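Local coordinates for protein uronate isomerase (Caulobacter crescentus, PDB 2Q01) that interconverts D-glucuronate with D-fructuronate, and D-galacturonate with D-tagaturonate, as an isomerase of the metallo-dependent hydrolase superfamily, at residues T259-D264 and M291-A296. Numbering follows the deposited sequence.
Sequences TADLSD and MLTEMA
Leu292 is the first residue of this turn of helix 281-302 to face the loop that begins at Thr259, and here the two backbones come nearest, with Leu292 CA 5.9 Å from Thr259 CA. Its methyl Leu292 CD1 lies 3.8 Å from Thr259 CG2, and the two side chains cross at roughly a right angle. Thr259 can offer that methyl because CG2 sits beside its own backbone N, while OG1, in the crowded position between N and carbonyl carbon (chi1 65°), is hydrogen-bonded to Ala341 O and Leu345 N.

Thr293 carries the one hydrogen bond of the contact. Thr293 OG1, anti to the carbonyl carbon (chi1 -61°), donates to Ala260 O over 2.6 Å, approaching in the carbonyl plane at a C=O...OG1 angle of 147°. The carbonyl of buried Ala260, a loop carbonyl, is thus met by a helix side chain. Thr293 CG2, anti to the backbone N, lies 3.6 Å from the same Ala260 O and also faces Asp261 OD1, whose charge is paired with Arg348. A valine here would lack the hydroxyl and would probably cost the Ala260 carbonyl this bond.

In the alpha/beta surroundings of this TIM-barrel-clan family, the loop leads from strand 249-252 to helix 264-276 and crosses beside helix 281-302. Helix 343-349 touches both Thr259 and Thr293, while helix 228-244 packs against Met291 and Met295 of helix 281-302.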
ATOM      1  N   THR B 259      -1.127 -12.203 -20.485  1.00 38.18           N
ATOM      2  CA  THR B 259      -0.593 -12.495 -21.820  1.00 35.48           C
ATOM      3  C   THR B 259      -0.581 -14.012 -22.033  1.00 34.02           C
ATOM      4  O   THR B 259      -0.648 -14.776 -21.070  1.00 29.28           O
ATOM      5  CB  THR B 259       0.836 -11.934 -22.021  1.00 32.48           C
ATOM      6  OG1 THR B 259       1.749 -12.587 -21.131  1.00 43.80           O
ATOM      7  CG2 THR B 259       0.889 -10.430 -21.769  1.00 42.91           C
ATOM      8  N   ALA B 260      -0.498 -14.447 -23.287  1.00 36.32           N
ATOM      9  CA  ALA B 260      -0.431 -15.882 -23.602  1.00 39.18           C
ATOM     10  C   ALA B 260       0.529 -16.156 -24.756  1.00 42.27           C
ATOM     11  O   ALA B 260       0.862 -15.256 -25.514  1.00 47.36           O
ATOM     12  CB  ALA B 260      -1.815 -16.423 -23.924  1.00 30.01           C
ATOM     13  N   ASP B 261       0.975 -17.399 -24.888  1.00 44.88           N
ATOM     14  CA  ASP B 261       1.851 -17.769 -25.991  1.00 42.58           C
ATOM     15  C   ASP B 261       1.345 -19.058 -26.629  1.00 43.32           C
ATOM     16  O   ASP B 261       1.945 -20.125 -26.480  1.00 51.41           O
ATOM     17  CB  ASP B 261       3.303 -17.903 -25.509  1.00 49.09           C
ATOM     18  CG  ASP B 261       4.318 -17.883 -26.651  1.00 54.21           C
ATOM     19  OD1 ASP B 261       3.970 -17.493 -27.790  1.00 47.74           O
ATOM     20  OD2 ASP B 261       5.484 -18.255 -26.399  1.00 61.95           O
ATOM     21  N   LEU B 262       0.216 -18.947 -27.323  1.00 42.03           N
ATOM     22  CA  LEU B 262      -0.367 -20.072 -28.042  1.00 40.37           C
ATOM     23  C   LEU B 262       0.339 -20.267 -29.379  1.00 43.65           C
ATOM     24  O   LEU B 262       0.970 -19.344 -29.904  1.00 52.80           O
ATOM     25  CB  LEU B 262      -1.868 -19.852 -28.281  1.00 34.00           C
ATOM     26  CG  LEU B 262      -2.820 -19.566 -27.115  1.00 36.79           C
ATOM     27  CD1 LEU B 262      -4.199 -19.151 -27.633  1.00 30.70           C
ATOM     28  CD2 LEU B 262      -2.937 -20.747 -26.164  1.00 48.94           C
ATOM     29  N   SER B 263       0.227 -21.477 -29.924  1.00 40.29           N
ATOM     30  CA  SER B 263       0.667 -21.757 -31.285  1.00 38.58           C
ATOM     31  C   SER B 263      -0.318 -21.129 -32.265  1.00 39.65           C
ATOM     32  O   SER B 263      -1.392 -20.662 -31.866  1.00 52.46           O
ATOM     33  CB  SER B 263       0.782 -23.267 -31.517  1.00 42.75           C
ATOM     34  OG  SER B 263      -0.489 -23.885 -31.558  1.00 47.11           O
ATOM     35  N   ASP B 264       0.048 -21.109 -33.542  1.00 43.19           N
ATOM     36  CA  ASP B 264      -0.807 -20.528 -34.578  1.00 48.58           C
ATOM     37  C   ASP B 264      -2.164 -21.229 -34.673  1.00 45.64           C
ATOM     38  O   ASP B 264      -3.194 -20.568 -34.804  1.00 53.99           O
ATOM     39  CB  ASP B 264      -0.095 -20.539 -35.936  1.00 53.18           C
ATOM     40  CG  ASP B 264       1.251 -19.825 -35.902  1.00 81.82           C
ATOM     41  OD1 ASP B 264       2.272 -20.462 -36.242  1.00 92.89           O
ATOM     42  OD2 ASP B 264       1.293 -18.630 -35.531  1.00102.49           O
ATOM     43  N   MET B 291      -3.725 -11.819 -27.915  1.00 35.60           N
ATOM     44  CA  MET B 291      -3.567 -10.622 -28.736  1.00 34.12           C
ATOM     45  C   MET B 291      -2.540  -9.623 -28.209  1.00 35.64           C
ATOM     46  O   MET B 291      -1.957  -8.885 -28.994  1.00 37.87           O
ATOM     47  CB  MET B 291      -4.912  -9.933 -28.968  1.00 36.26           C
ATOM     48  CG  MET B 291      -5.833 -10.673 -29.939  1.00 41.84           C
ATOM     49  SD  MET B 291      -5.058 -11.189 -31.495  1.00 30.60           S
ATOM     50  CE  MET B 291      -4.764  -9.602 -32.241  1.00 28.42           C
ATOM     51  N   LEU B 292      -2.314  -9.600 -26.894  1.00 39.84           N
ATOM     52  CA  LEU B 292      -1.239  -8.786 -26.322  1.00 32.35           C
ATOM     53  C   LEU B 292       0.107  -9.231 -26.869  1.00 31.26           C
ATOM     54  O   LEU B 292       0.920  -8.401 -27.271  1.00 40.45           O
ATOM     55  CB  LEU B 292      -1.238  -8.835 -24.788  1.00 30.57           C
ATOM     56  CG  LEU B 292      -2.089  -7.795 -24.048  1.00 52.23           C
ATOM     57  CD1 LEU B 292      -1.735  -7.758 -22.565  1.00 39.90           C
ATOM     58  CD2 LEU B 292      -1.949  -6.396 -24.659  1.00 48.95           C
ATOM     59  N   THR B 293       0.318 -10.546 -26.907  1.00 27.35           N
ATOM     60  CA  THR B 293       1.521 -11.148 -27.491  1.00 31.57           C
ATOM     61  C   THR B 293       1.587 -10.933 -29.005  1.00 32.03           C
ATOM     62  O   THR B 293       2.658 -10.711 -29.562  1.00 42.08           O
ATOM     63  CB  THR B 293       1.579 -12.650 -27.168  1.00 31.10           C
ATOM     64  OG1 THR B 293       1.633 -12.814 -25.750  1.00 33.26           O
ATOM     65  CG2 THR B 293       2.807 -13.329 -27.785  1.00 40.83           C
ATOM     66  N   GLU B 294       0.430 -10.975 -29.654  1.00 44.16           N
ATOM     67  CA  GLU B 294       0.364 -10.846 -31.097  1.00 41.02           C
ATOM     68  C   GLU B 294       0.723  -9.433 -31.538  1.00 40.04           C
ATOM     69  O   GLU B 294       1.416  -9.261 -32.541  1.00 40.47           O
ATOM     70  CB  GLU B 294      -1.015 -11.269 -31.606  1.00 41.61           C
ATOM     71  CG  GLU B 294      -0.979 -12.001 -32.943  1.00 56.15           C
ATOM     72  CD  GLU B 294      -0.284 -13.361 -32.890  1.00 55.00           C
ATOM     73  OE1 GLU B 294       0.489 -13.670 -33.825  1.00 65.07           O
ATOM     74  OE2 GLU B 294      -0.509 -14.123 -31.930  1.00 45.99           O
ATOM     75  N   MET B 295       0.291  -8.435 -30.759  1.00 41.74           N
ATOM     76  CA  MET B 295       0.614  -7.024 -31.023  1.00 28.49           C
ATOM     77  C   MET B 295       2.094  -6.735 -30.804  1.00 25.31           C
ATOM     78  O   MET B 295       2.658  -5.856 -31.449  1.00 35.94           O
ATOM     79  CB  MET B 295      -0.217  -6.078 -30.144  1.00 34.87           C
ATOM     80  CG  MET B 295      -1.721  -6.048 -30.406  1.00 30.98           C
ATOM     81  SD  MET B 295      -2.248  -5.226 -31.908  1.00 41.91           S
ATOM     82  CE  MET B 295      -2.634  -6.617 -32.954  1.00 52.75           C
ATOM     83  N   ALA B 296       2.707  -7.471 -29.879  1.00 32.43           N
ATOM     84  CA  ALA B 296       4.124  -7.337 -29.569  1.00 27.22           C
ATOM     85  C   ALA B 296       4.982  -7.956 -30.660  1.00 40.03           C
ATOM     86  O   ALA B 296       6.069  -7.463 -30.946  1.00 47.60           O
ATOM     87  CB  ALA B 296       4.424  -7.985 -28.250  1.00 31.53           C
TER